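Local coordinates for CRISPR-associated protein, Cse1 family (Acidimicrobium ferrooxidans, PDB 4H3T), which probably serves as the large Cse1 subunit of the type I-E CRISPR Cascade complex, which recognises foreign DNA, at residues 490-495 with 527-532; 194-199 with 296-301. The protein carries 1 engineered substitution. All coordinates share one frame; numbering follows the deposited sequence.

Interaction 1: residues 490-495 with 527-532; sequences LVEAVA and RARNEF
Glu492 and Arg529 reach towards each other from two neighbouring helices, and their side chains cross at about a right angle. One carboxylate oxygen does the touching. OE1 of Glu492 forms a salt bridge with NE of Arg529, a short hydrogen bond of 2.6 Å with an N-H...O angle of 153°. As part of the same bridge, NH2 of Arg529 gives OE1 a second, weak bond of 3.0 Å. Two donors on one edge of the guanidinium thus converge on a single oxygen, and OE2 has no share in this grip. OE1 lies close to the guanidinium plane. The carboxylate, however, stands almost perpendicular to that plane, at 89°, so NE approaches OE1 from above the carboxylate plane. The Glu492 side chain runs out extended beyond CG. Arg529 instead bends at chi2 (-91°), and this turn swings its NE-H edge round to the acid. Its CG comes to 3.9 Å from Glu492 CD, so the aliphatic part also lies against the carboxylate. The helices are 481-504 and 511-532, consecutive and antiparallel, in the C-terminal helical bundle known from Cse1 proteins. The CA atoms of Glu492 and Arg529 are 8.5 Å apart, the closest such pair between 490-495 and 527-532. The two segments bury 93 Å² there, all of it from these two residues. The salt bridge sits at the surface of the bundle. Deeper in, Val491 and Phe532 pack on Phe408 of helix 397-415. Arg529 also rests on Phe408 and on Ala488 and Ala489, while Glu492 touches Leu525. A leucine in place of Arg529 would probably leave the Glu492 carboxylate without its charged mate and free to turn away from helix 511-532.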
loop_
_atom_site.group_PDB
_atom_site.type_symbol
_atom_site.label_atom_id
_atom_site.label_comp_id
_atom_site.label_asym_id
_atom_site.label_seq_id
_atom_site.Cartn_x
_atom_site.Cartn_y
_atom_site.Cartn_z
ATOM N N LEU A 490 26.461 14.922 0.458
ATOM C CA LEU A 490 26.278 13.613 1.110
ATOM C C LEU A 490 26.357 12.469 0.071
ATOM O O LEU A 490 27.122 11.516 0.234
ATOM C CB LEU A 490 24.940 13.607 1.865
ATOM C CG LEU A 490 24.669 12.384 2.718
ATOM C CD1 LEU A 490 23.825 12.768 3.947
ATOM C CD2 LEU A 490 24.099 11.192 1.864
ATOM N N VAL A 491 25.653 12.605 -1.040
ATOM C CA VAL A 491 25.650 11.537 -2.048
ATOM C C VAL A 491 27.051 11.335 -2.639
ATOM O O VAL A 491 27.461 10.190 -2.809
ATOM C CB VAL A 491 24.596 11.816 -3.136
ATOM C CG1 VAL A 491 24.735 10.853 -4.315
ATOM C CG2 VAL A 491 23.188 11.752 -2.565
ATOM N N GLU A 492 27.779 12.417 -2.916
ATOM C CA GLU A 492 29.146 12.287 -3.445
ATOM C C GLU A 492 30.057 11.536 -2.492
ATOM O O GLU A 492 30.866 10.729 -2.948
ATOM C CB GLU A 492 29.807 13.659 -3.688
ATOM C CG GLU A 492 29.346 14.397 -4.921
ATOM C CD GLU A 492 30.358 15.481 -5.262
ATOM O OE1 GLU A 492 30.200 16.620 -4.754
ATOM O OE2 GLU A 492 31.400 15.139 -5.869
ATOM N N ALA A 493 30.001 11.900 -1.199
ATOM C CA ALA A 493 30.803 11.263 -0.152
ATOM C C ALA A 493 30.480 9.760 -0.055
ATOM O O ALA A 493 31.399 8.953 -0.009
ATOM C CB ALA A 493 30.600 11.956 1.194
ATOM N N VAL A 494 29.206 9.372 -0.140
ATOM C CA VAL A 494 28.849 7.957 -0.102
ATOM C C VAL A 494 29.363 7.289 -1.378
ATOM O O VAL A 494 30.002 6.248 -1.300
ATOM C CB VAL A 494 27.331 7.745 0.111
ATOM C CG1 VAL A 494 26.958 6.265 -0.036
ATOM C CG2 VAL A 494 26.912 8.287 1.470
ATOM N N ALA A 495 29.182 7.933 -2.536
ATOM C CA ALA A 495 29.593 7.328 -3.818
ATOM C C ALA A 495 31.105 7.158 -3.907
ATOM O O ALA A 495 31.562 6.099 -4.336
ATOM C CB ALA A 495 29.070 8.158 -5.003
ATOM N N ARG A 527 29.096 15.908 -13.800
ATOM C CA ARG A 527 28.039 16.362 -14.695
ATOM C C ARG A 527 26.675 16.329 -13.994
ATOM O O ARG A 527 25.900 17.284 -14.102
ATOM C CB ARG A 527 27.980 15.515 -15.963
ATOM C CG ARG A 527 27.203 16.156 -17.096
ATOM C CD ARG A 527 27.158 15.247 -18.307
ATOM N NE ARG A 527 28.478 15.060 -18.917
ATOM C CZ ARG A 527 29.084 15.915 -19.749
ATOM N NH1 ARG A 527 28.502 17.071 -20.073
ATOM N NH2 ARG A 527 30.281 15.630 -20.248
ATOM N N ALA A 528 26.359 15.238 -13.301
ATOM C CA ALA A 528 25.072 15.155 -12.613
ATOM C C ALA A 528 24.978 16.206 -11.472
ATOM O O ALA A 528 23.926 16.786 -11.238
ATOM C CB ALA A 528 24.893 13.771 -12.046
ATOM N N ARG A 529 26.061 16.366 -10.735
ATOM C CA ARG A 529 26.205 17.331 -9.638
ATOM C C ARG A 529 25.945 18.787 -10.128
ATOM O O ARG A 529 25.247 19.547 -9.472
ATOM C CB ARG A 529 27.638 17.267 -9.088
ATOM C CG ARG A 529 27.773 17.172 -7.612
ATOM C CD ARG A 529 27.866 18.502 -7.002
ATOM N NE ARG A 529 28.482 18.396 -5.689
ATOM C CZ ARG A 529 28.476 19.349 -4.783
ATOM N NH1 ARG A 529 27.894 20.522 -5.042
ATOM N NH2 ARG A 529 29.070 19.154 -3.611
ATOM N N ASN A 530 26.464 19.129 -11.310
ATOM C CA ASN A 530 26.264 20.464 -11.876
ATOM C C ASN A 530 24.771 20.664 -12.242
ATOM O O ASN A 530 24.233 21.708 -11.941
ATOM C CB ASN A 530 27.194 20.685 -13.077
ATOM C CG ASN A 530 27.062 22.055 -13.654
ATOM O OD1 ASN A 530 27.309 23.054 -12.966
ATOM N ND2 ASN A 530 26.529 22.141 -14.865
ATOM N N GLU A 531 24.092 19.637 -12.754
ATOM C CA GLU A 531 22.669 19.708 -13.072
ATOM C C GLU A 531 21.814 19.794 -11.793
ATOM O O GLU A 531 20.768 20.448 -11.794
ATOM C CB GLU A 531 22.271 18.456 -13.896
ATOM C CG GLU A 531 20.793 18.235 -14.204
ATOM C CD GLU A 531 20.516 16.829 -14.723
ATOM O OE1 GLU A 531 19.552 16.183 -14.239
ATOM O OE2 GLU A 531 21.301 16.355 -15.580
ATOM N N PHE A 532 22.243 19.145 -10.714
ATOM C CA PHE A 532 21.457 19.108 -9.497
ATOM C C PHE A 532 21.660 20.337 -8.614
ATOM O O PHE A 532 20.690 20.922 -8.157
ATOM C CB PHE A 532 21.772 17.842 -8.682
ATOM C CG PHE A 532 21.042 17.754 -7.340
ATOM C CD1 PHE A 532 19.671 17.925 -7.264
ATOM C CD2 PHE A 532 21.738 17.505 -6.163
ATOM C CE1 PHE A 532 18.992 17.813 -6.030
ATOM C CE2 PHE A 532 21.068 17.424 -4.934
ATOM C CZ PHE A 532 19.699 17.601 -4.875
#

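Interaction 2: residues 194-199 with 296-301; sequences IGYLAW and DVDPHV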
loop_
_atom_site.group_PDB
_atom_site.type_symbol
_atom_site.label_atom_id
_atom_site.label_comp_id
_atom_site.label_asym_id
_atom_site.label_seq_id
_atom_site.Cartn_x
_atom_site.Cartn_y
_atom_site.Cartn_z
ATOM N N ILE A 194 -8.380 -11.041 -9.260
ATOM C CA ILE A 194 -7.728 -10.734 -7.977
ATOM C C ILE A 194 -8.607 -9.737 -7.193
ATOM O O ILE A 194 -9.418 -9.041 -7.800
ATOM C CB ILE A 194 -6.309 -10.197 -8.127
ATOM C CG1 ILE A 194 -6.288 -8.829 -8.880
ATOM C CG2 ILE A 194 -5.430 -11.253 -8.834
ATOM C CD1 ILE A 194 -4.910 -8.279 -9.103
ATOM N N GLY A 195 -8.454 -9.687 -5.878
ATOM C CA GLY A 195 -9.195 -8.719 -5.073
ATOM C C GLY A 195 -8.873 -7.289 -5.477
ATOM O O GLY A 195 -7.798 -6.988 -6.015
ATOM N N TYR A 196 -9.798 -6.399 -5.202
ATOM C CA TYR A 196 -9.635 -5.007 -5.596
ATOM C C TYR A 196 -8.410 -4.309 -4.939
ATOM O O TYR A 196 -7.689 -3.597 -5.626
ATOM C CB TYR A 196 -10.901 -4.251 -5.283
ATOM C CG TYR A 196 -10.778 -2.761 -5.548
ATOM C CD1 TYR A 196 -10.945 -2.248 -6.817
ATOM C CD2 TYR A 196 -10.385 -1.891 -4.543
ATOM C CE1 TYR A 196 -10.849 -0.879 -7.062
ATOM C CE2 TYR A 196 -10.227 -0.536 -4.785
ATOM C CZ TYR A 196 -10.550 -0.017 -6.025
ATOM O OH TYR A 196 -10.383 1.328 -6.279
ATOM N N LEU A 197 -8.121 -4.580 -3.662
ATOM C CA LEU A 197 -6.939 -4.011 -3.012
ATOM C C LEU A 197 -5.660 -4.644 -3.533
ATOM O O LEU A 197 -4.625 -3.974 -3.526
ATOM C CB LEU A 197 -6.989 -4.081 -1.482
ATOM C CG LEU A 197 -7.888 -3.121 -0.788
ATOM C CD1 LEU A 197 -7.666 -3.167 0.734
ATOM C CD2 LEU A 197 -7.621 -1.690 -1.266
ATOM N N ALA A 198 -5.725 -5.900 -3.985
ATOM C CA ALA A 198 -4.584 -6.560 -4.634
ATOM C C ALA A 198 -4.286 -5.874 -6.027
ATOM O O ALA A 198 -3.158 -5.899 -6.494
ATOM C CB ALA A 198 -4.828 -8.065 -4.808
ATOM N N TRP A 199 -5.316 -5.332 -6.680
ATOM C CA TRP A 199 -5.207 -4.657 -7.955
ATOM C C TRP A 199 -4.705 -3.224 -7.841
ATOM O O TRP A 199 -3.916 -2.789 -8.661
ATOM C CB TRP A 199 -6.572 -4.653 -8.640
ATOM C CG TRP A 199 -6.538 -4.017 -9.996
ATOM C CD1 TRP A 199 -5.814 -4.427 -11.081
ATOM C CD2 TRP A 199 -7.305 -2.881 -10.423
ATOM N NE1 TRP A 199 -6.061 -3.598 -12.137
ATOM C CE2 TRP A 199 -6.933 -2.609 -11.751
ATOM C CE3 TRP A 199 -8.228 -2.035 -9.792
ATOM C CZ2 TRP A 199 -7.436 -1.510 -12.462
ATOM C CZ3 TRP A 199 -8.710 -0.925 -10.488
ATOM C CH2 TRP A 199 -8.344 -0.697 -11.822
ATOM N N ASP A 296 -13.572 7.123 -9.885
ATOM C CA ASP A 296 -14.343 8.254 -9.352
ATOM C C ASP A 296 -14.526 8.183 -7.849
ATOM O O ASP A 296 -14.727 9.206 -7.216
ATOM C CB ASP A 296 -15.733 8.306 -9.999
ATOM C CG ASP A 296 -15.730 8.649 -11.506
ATOM O OD1 ASP A 296 -14.737 9.276 -11.984
ATOM O OD2 ASP A 296 -16.699 8.267 -12.203
ATOM N N VAL A 297 -14.556 6.991 -7.281
ATOM C CA VAL A 297 -14.896 6.808 -5.883
ATOM C C VAL A 297 -13.718 6.873 -4.904
ATOM O O VAL A 297 -13.850 7.436 -3.819
ATOM C CB VAL A 297 -15.615 5.432 -5.739
ATOM C CG1 VAL A 297 -15.890 5.072 -4.282
ATOM C CG2 VAL A 297 -16.916 5.406 -6.554
ATOM N N ASP A 298 -12.637 6.199 -5.235
ATOM C CA ASP A 298 -11.618 5.783 -4.270
ATOM C C ASP A 298 -10.496 6.797 -4.056
ATOM O O ASP A 298 -9.733 7.076 -4.979
ATOM C CB ASP A 298 -11.059 4.453 -4.742
ATOM C CG ASP A 298 -10.271 3.625 -3.719
ATOM O OD1 ASP A 298 -9.772 4.201 -2.725
ATOM O OD2 ASP A 298 -10.133 2.423 -3.934
ATOM N N PRO A 299 -10.349 7.273 -2.808
ATOM C CA PRO A 299 -9.311 8.252 -2.518
ATOM C C PRO A 299 -7.910 7.681 -2.317
ATOM O O PRO A 299 -6.988 8.466 -2.072
ATOM C CB PRO A 299 -9.810 8.857 -1.186
ATOM C CG PRO A 299 -10.430 7.701 -0.484
ATOM C CD PRO A 299 -11.123 6.933 -1.570
ATOM N N HIS A 300 -7.751 6.370 -2.239
ATOM C CA HIS A 300 -6.455 5.749 -1.880
ATOM C C HIS A 300 -5.622 5.246 -3.089
ATOM O O HIS A 300 -4.703 4.442 -2.906
ATOM C CB HIS A 300 -6.679 4.567 -0.938
ATOM C CG HIS A 300 -7.215 4.988 0.402
ATOM N ND1 HIS A 300 -8.287 4.335 0.998
ATOM C CD2 HIS A 300 -6.792 5.975 1.208
ATOM C CE1 HIS A 300 -8.498 4.988 2.141
ATOM N NE2 HIS A 300 -7.578 5.955 2.318
ATOM N N VAL A 301 -5.980 5.645 -4.292
ATOM C CA VAL A 301 -5.281 5.171 -5.504
ATOM C C VAL A 301 -5.082 6.353 -6.489
ATOM O O VAL A 301 -6.023 7.075 -6.750
ATOM C CB VAL A 301 -6.051 3.968 -6.131
ATOM C CG1 VAL A 301 -7.549 4.230 -6.273
ATOM C CG2 VAL A 301 -5.438 3.496 -7.486
#
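Tyr196 presents the edge of its ring to Asp298, whose OD2 lies close to the ring plane. The two side chains come from opposite directions, and ring and carboxylate are nearly coplanar, 25° apart. OD2 sits beside the hydroxyl end of the ring, 3.1 Å from Tyr196 CE2. Among the neighbouring flat groups, Trp199 has Tyr196 CE1 at its edge, and His300 has Pro299 CG over the centre of one face. The phenol OH donates to Asp298 OD2 at 2.6 Å, meeting the anti side of that oxygen. Tyr196 CG is anti to the backbone N (chi1 175°), which carries the ring out from the short helix 196-199, so that its hydroxyl end meets the turn after helix 291-297. The contact ties these two elements together in the buried interior. Val301 CG1 adds a looser contact, 4.1 Å from Tyr196 OH. The other oxygen, Asp298 OD1, accepts from His300 N at 3.0 Å, an Asx turn. Arg58 brings in helix 52-68 as a third element, with a salt bridge to OD1. The carboxylate is buried, yet both oxygens have donors. Such surroundings would be expected to favour the ionised acid and to hold its plane fixed.

How the interactions relate
The two contacts belong to different parts of the chain. Their centres are 38 Å apart and their nearest atoms about 27 Å, so neither touches the other. The centre of interaction 2 is about 10 Å from the centre of the chain, that of interaction 1 about 31 Å, in the C-terminal helical bundle. They follow in series along the chain. Both use an acidic side chain as acceptor: its partner is a charged arginine at the surface, between two helices, in one, and a neutral phenol in the protein interior in the other. A glycerol, probably from the crystallisation liquor, lies about 4 Å from the Tyr196 side chain in interaction 2.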